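Local coordinates for Lmaj004091aaa (PDB 1XTP), which is a SAM-dependent methyltransferase that probably methylates the N-terminal amino group of proteins beginning X-Pro-Lys, at the S-adenosyl-L-homoselenocysteine site. Residues are numbered along the deposited sequence; one frame, centred on the assembly and turned at random.

The S-adenosyl-L-homoselenocysteine site. Residues 50, 54, 57, 67, 101-103, 106-107, 122-125, 128, 148-150, 165-167, 170. With SAI (S-adenosyl-L-homoselenocysteine), chain B.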
loop_
_atom_site.group_PDB
_atom_site.type_symbol
_atom_site.label_atom_id
_atom_site.label_comp_id
_atom_site.label_asym_id
_atom_site.label_seq_id
_atom_site.Cartn_x
_atom_site.Cartn_y
_atom_site.Cartn_z
ATOM N N TYR A 50 -5.867 -12.852 -5.440
ATOM C CA TYR A 50 -5.434 -12.690 -4.057
ATOM C C TYR A 50 -4.723 -13.917 -3.528
ATOM O O TYR A 50 -3.686 -13.785 -2.881
ATOM C CB TYR A 50 -6.623 -12.358 -3.135
ATOM C CG TYR A 50 -7.144 -10.975 -3.307
ATOM C CD1 TYR A 50 -6.356 -9.865 -2.979
ATOM C CD2 TYR A 50 -8.427 -10.751 -3.775
ATOM C CE1 TYR A 50 -6.839 -8.585 -3.142
ATOM C CE2 TYR A 50 -8.921 -9.480 -3.939
ATOM C CZ TYR A 50 -8.117 -8.393 -3.623
ATOM O OH TYR A 50 -8.600 -7.125 -3.775
ATOM N N LEU A 54 -0.932 -14.353 -1.545
ATOM C CA LEU A 54 -0.841 -14.889 -0.196
ATOM C C LEU A 54 0.001 -16.153 -0.179
ATOM O O LEU A 54 0.734 -16.391 0.757
ATOM C CB LEU A 54 -2.239 -15.194 0.357
ATOM C CG LEU A 54 -3.168 -14.004 0.584
ATOM C CD1 LEU A 54 -4.478 -14.471 1.194
ATOM C CD2 LEU A 54 -2.505 -12.925 1.453
ATOM N N TRP A 57 3.613 -15.131 -0.471
ATOM C CA TRP A 57 4.183 -14.602 0.756
ATOM C C TRP A 57 4.353 -15.632 1.843
ATOM O O TRP A 57 5.142 -15.413 2.742
ATOM C CB TRP A 57 3.393 -13.406 1.253
ATOM C CG TRP A 57 3.787 -12.186 0.497
ATOM C CD1 TRP A 57 3.155 -11.657 -0.583
ATOM C CD2 TRP A 57 4.936 -11.369 0.733
ATOM N NE1 TRP A 57 3.814 -10.558 -1.012
ATOM C CE2 TRP A 57 4.926 -10.361 -0.236
ATOM C CE3 TRP A 57 5.975 -11.396 1.677
ATOM C CZ2 TRP A 57 5.888 -9.357 -0.288
ATOM C CZ3 TRP A 57 6.950 -10.387 1.624
ATOM C CH2 TRP A 57 6.900 -9.391 0.642
ATOM N N VAL A 67 10.782 -8.535 3.284
ATOM C CA VAL A 67 9.751 -7.549 2.987
ATOM C C VAL A 67 10.250 -6.525 1.971
ATOM O O VAL A 67 9.444 -5.905 1.292
ATOM C CB VAL A 67 9.142 -6.859 4.261
ATOM C CG1 VAL A 67 8.520 -7.897 5.157
ATOM C CG2 VAL A 67 10.158 -6.028 5.015
ATOM N N GLY A 101 -0.866 -4.052 5.728
ATOM C CA GLY A 101 0.114 -4.904 5.055
ATOM C C GLY A 101 1.463 -4.761 5.751
ATOM O O GLY A 101 2.479 -4.558 5.109
ATOM N N ALA A 102 1.438 -4.880 7.072
ATOM C CA ALA A 102 2.577 -4.570 7.944
ATOM C C ALA A 102 3.786 -5.483 7.805
ATOM O O ALA A 102 4.893 -5.077 8.142
ATOM C CB ALA A 102 2.123 -4.572 9.376
ATOM N N GLY A 103 3.562 -6.713 7.331
ATOM C CA GLY A 103 4.612 -7.701 7.228
ATOM C C GLY A 103 5.162 -8.009 8.601
ATOM O O GLY A 103 4.414 -8.412 9.489
ATOM N N ARG A 106 8.075 -3.586 10.129
ATOM C CA ARG A 106 9.225 -2.720 9.862
ATOM C C ARG A 106 8.933 -1.225 9.996
ATOM O O ARG A 106 9.733 -0.470 10.601
ATOM C CB ARG A 106 9.751 -2.990 8.445
ATOM C CG ARG A 106 11.003 -2.169 8.055
ATOM C CD ARG A 106 11.346 -2.370 6.562
ATOM N NE ARG A 106 10.310 -1.774 5.714
ATOM C CZ ARG A 106 10.276 -0.507 5.307
ATOM N NH1 ARG A 106 11.241 0.348 5.606
ATOM N NH2 ARG A 106 9.263 -0.101 4.563
ATOM N N ILE A 107 7.822 -0.781 9.400
ATOM C CA ILE A 107 7.452 0.608 9.477
ATOM C C ILE A 107 7.018 0.996 10.919
ATOM O O ILE A 107 7.384 2.066 11.427
ATOM C CB ILE A 107 6.358 0.970 8.421
ATOM C CG1 ILE A 107 6.897 0.721 6.997
ATOM C CG2 ILE A 107 5.921 2.456 8.585
ATOM C CD1 ILE A 107 5.844 0.772 5.904
ATOM N N LEU A 122 -1.969 -4.602 10.678
ATOM C CA LEU A 122 -2.890 -5.385 9.875
ATOM C C LEU A 122 -2.057 -6.170 8.854
ATOM O O LEU A 122 -1.393 -5.572 8.039
ATOM C CB LEU A 122 -3.884 -4.454 9.168
ATOM C CG LEU A 122 -4.932 -5.105 8.235
ATOM C CD1 LEU A 122 -6.145 -4.222 8.096
ATOM C CD2 LEU A 122 -4.370 -5.405 6.850
ATOM N N GLU A 123 -2.110 -7.496 8.895
ATOM C CA GLU A 123 -1.263 -8.326 8.049
ATOM C C GLU A 123 -1.935 -9.670 7.928
ATOM O O GLU A 123 -2.331 -10.218 8.945
ATOM C CB GLU A 123 0.108 -8.479 8.707
ATOM C CG GLU A 123 1.019 -9.547 8.110
ATOM C CD GLU A 123 1.258 -9.364 6.613
ATOM O OE1 GLU A 123 1.586 -8.235 6.208
ATOM O OE2 GLU A 123 1.081 -10.344 5.847
ATOM N N PRO A 124 -2.139 -10.171 6.696
ATOM C CA PRO A 124 -2.834 -11.448 6.487
ATOM C C PRO A 124 -1.991 -12.697 6.605
ATOM O O PRO A 124 -2.545 -13.788 6.773
ATOM C CB PRO A 124 -3.332 -11.316 5.039
ATOM C CG PRO A 124 -2.278 -10.494 4.383
ATOM C CD PRO A 124 -1.863 -9.501 5.409
ATOM N N VAL A 125 -0.675 -12.566 6.473
ATOM C CA VAL A 125 0.208 -13.734 6.518
ATOM C C VAL A 125 0.693 -14.015 7.919
ATOM O O VAL A 125 1.362 -13.195 8.540
ATOM C CB VAL A 125 1.399 -13.605 5.556
ATOM C CG1 VAL A 125 2.276 -14.824 5.637
ATOM C CG2 VAL A 125 0.856 -13.430 4.130
HETATM N N MSE A 128 4.323 -13.811 9.116
HETATM C CA MSE A 128 4.763 -12.409 9.085
HETATM C C MSE A 128 4.267 -11.693 10.346
HETATM O O MSE A 128 5.035 -11.016 11.035
HETATM C CB MSE A 128 4.246 -11.679 7.842
HETATM C CG MSE A 128 4.647 -12.282 6.503
HETATM SE SE MSE A 128 6.565 -12.155 6.200
HETATM C CE MSE A 128 6.734 -10.347 6.185
ATOM N N SER A 148 -6.505 -9.599 5.512
ATOM C CA SER A 148 -6.180 -8.796 4.339
ATOM C C SER A 148 -6.930 -7.477 4.421
ATOM O O SER A 148 -7.936 -7.365 5.126
ATOM C CB SER A 148 -6.559 -9.547 3.073
ATOM O OG SER A 148 -5.932 -10.820 3.013
HETATM N N MSE A 149 -6.438 -6.477 3.699
HETATM C CA MSE A 149 -7.033 -5.156 3.691
HETATM C C MSE A 149 -8.467 -5.236 3.213
HETATM O O MSE A 149 -9.359 -4.608 3.804
HETATM C CB MSE A 149 -6.251 -4.190 2.787
HETATM C CG MSE A 149 -4.940 -3.661 3.373
HETATM SE SE MSE A 149 -3.933 -2.590 2.074
HETATM C CE MSE A 149 -3.307 -4.049 0.859
ATOM N N GLU A 150 -8.682 -6.027 2.165
ATOM C CA GLU A 150 -9.976 -6.093 1.498
ATOM C C GLU A 150 -11.051 -6.871 2.282
ATOM O O GLU A 150 -12.227 -6.873 1.891
ATOM C CB GLU A 150 -9.832 -6.637 0.060
ATOM C CG GLU A 150 -9.630 -8.170 -0.103
ATOM C CD GLU A 150 -8.191 -8.633 0.133
ATOM O OE1 GLU A 150 -7.308 -7.781 0.369
ATOM O OE2 GLU A 150 -7.944 -9.862 0.099
ATOM N N GLN A 165 1.841 1.020 2.608
ATOM C CA GLN A 165 3.106 1.091 1.898
ATOM C C GLN A 165 3.465 -0.248 1.322
ATOM O O GLN A 165 3.502 -1.242 2.054
ATOM C CB GLN A 165 4.231 1.548 2.824
ATOM C CG GLN A 165 5.616 1.429 2.162
ATOM C CD GLN A 165 6.680 2.341 2.773
ATOM O OE1 GLN A 165 6.420 3.073 3.733
ATOM N NE2 GLN A 165 7.894 2.298 2.198
ATOM N N TRP A 166 3.747 -0.261 0.019
ATOM C CA TRP A 166 4.190 -1.463 -0.699
ATOM C C TRP A 166 3.205 -2.648 -0.542
ATOM O O TRP A 166 3.596 -3.813 -0.500
ATOM C CB TRP A 166 5.631 -1.833 -0.302
ATOM C CG TRP A 166 6.685 -0.937 -0.952
ATOM C CD1 TRP A 166 6.643 -0.400 -2.203
ATOM C CD2 TRP A 166 7.920 -0.504 -0.376
ATOM N NE1 TRP A 166 7.765 0.358 -2.437
ATOM C CE2 TRP A 166 8.572 0.305 -1.335
ATOM C CE3 TRP A 166 8.543 -0.722 0.858
ATOM C CZ2 TRP A 166 9.812 0.897 -1.102
ATOM C CZ3 TRP A 166 9.778 -0.125 1.093
ATOM C CH2 TRP A 166 10.398 0.675 0.113
ATOM N N THR A 167 1.919 -2.330 -0.481
ATOM C CA THR A 167 0.905 -3.342 -0.237
ATOM C C THR A 167 -0.348 -3.121 -1.088
ATOM O O THR A 167 -1.016 -4.075 -1.453
ATOM C CB THR A 167 0.618 -3.458 1.296
ATOM O OG1 THR A 167 -0.047 -4.694 1.595
ATOM C CG2 THR A 167 -0.180 -2.258 1.809
ATOM N N TYR A 170 -1.396 -5.297 -4.254
ATOM C CA TYR A 170 -2.119 -6.572 -4.173
ATOM C C TYR A 170 -3.632 -6.436 -4.285
ATOM O O TYR A 170 -4.317 -7.426 -4.511
ATOM C CB TYR A 170 -1.745 -7.297 -2.874
ATOM C CG TYR A 170 -0.275 -7.590 -2.816
ATOM C CD1 TYR A 170 0.289 -8.481 -3.706
ATOM C CD2 TYR A 170 0.564 -6.920 -1.927
ATOM C CE1 TYR A 170 1.647 -8.740 -3.702
ATOM C CE2 TYR A 170 1.932 -7.181 -1.888
ATOM C CZ TYR A 170 2.466 -8.079 -2.801
ATOM O OH TYR A 170 3.809 -8.356 -2.827
HETATM N N SAI B . 4.372 -2.634 4.541
HETATM C CA SAI B . 5.534 -3.421 5.046
HETATM C CB SAI B . 5.629 -4.741 4.310
HETATM C CG SAI B . 5.851 -4.663 2.807
HETATM SE SE SAI B . 5.940 -6.484 2.064
HETATM C C SAI B . 6.866 -2.715 4.845
HETATM O O SAI B . 6.968 -1.789 4.042
HETATM O OXT SAI B . 7.870 -3.082 5.454
HETATM C "C5'" SAI B . 4.049 -6.600 1.505
HETATM C "C4'" SAI B . 3.128 -7.146 2.600
HETATM O "O4'" SAI B . 1.814 -7.083 2.130
HETATM C "C3'" SAI B . 3.362 -8.602 2.971
HETATM O "O3'" SAI B . 3.504 -8.740 4.361
HETATM C "C2'" SAI B . 2.136 -9.357 2.517
HETATM O "O2'" SAI B . 1.813 -10.451 3.365
HETATM C "C1'" SAI B . 1.132 -8.235 2.595
HETATM N N9 SAI B . -0.072 -8.433 1.801
HETATM C C8 SAI B . -0.189 -9.134 0.622
HETATM N N7 SAI B . -1.456 -9.059 0.224
HETATM C C5 SAI B . -2.152 -8.305 1.128
HETATM C C6 SAI B . -3.484 -7.905 1.195
HETATM N N6 SAI B . -4.338 -8.285 0.243
HETATM N N1 SAI B . -3.911 -7.126 2.258
HETATM C C2 SAI B . -3.029 -6.750 3.263
HETATM N N3 SAI B . -1.705 -7.143 3.178
HETATM C C4 SAI B . -1.283 -7.898 2.126
HETATM O O HOH W 1 7.388 -4.982 7.290
#
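This is the cofactor pocket of a class I, Rossmann-fold SAM-dependent methyltransferase of the NTM1 family. SAI, the selenium analogue of the product S-adenosyl-L-homocysteine, is almost wholly buried. Gly101 and Gly103 belong to the glycine-rich loop after strand 96-100. Glu123, the acidic end of strand 118-123, holds the ribose. Its CG is anti to the backbone N (chi1 168°), and a bend at chi2 turns the carboxylate across the two hydroxyls. Glu123 OE1 accepts the 3'-hydroxyl SAI O3' at 2.7 Å, from above the carboxylate plane, and also Gly103 N. Glu123 OE2 takes the 2'-hydroxyl SAI O2' at 2.6 Å on its syn lone pair, and Val125 N on the anti one. The N-H groups of Gly103 and Val125 help hold the carboxylate's rotation. The indole of Trp57 lies over the ribose carbons C2' and C3', and Trp57 CH2 touches the selenium SAI SE at 3.4 Å. Its NE1 points in the ring plane to Tyr170 OH.

Arg106 grips the carboxylate side-on. Arg106 CB passes SAI OXT at 3.5 Å. CG, anti to the backbone N, stays farther off. Arg106 CD comes back to SAI OXT at 3.7 Å, and chi3 (68°) bends the chain. NE then meets OXT in a salt bridge, and Arg106 NH2 bonds SAI O at 2.9 Å, almost straight and in the guanidinium plane. CZ lies between the two bonds, and Gln165 CD sits at the guanidinium edge. Water 1 links OXT to Ala102 O and Arg106 N. The amino group N is bound by Gly101 O and Gln165 O.

Pro124 CG lies over one face of the adenine. On the other, Met149 CE, a selenomethionine methyl, covers the six-membered ring and Tyr170 stacks on the five-membered ring, planes 11° apart. Met149 N donates to SAI N1 at 3.0 Å. N6 donates to the syn lone pair of Glu150 OE1. Both bonds match adenine, as expected for its recognition. Thr167 OG1 donates to the ring oxygen SAI O4' at 3.1 Å.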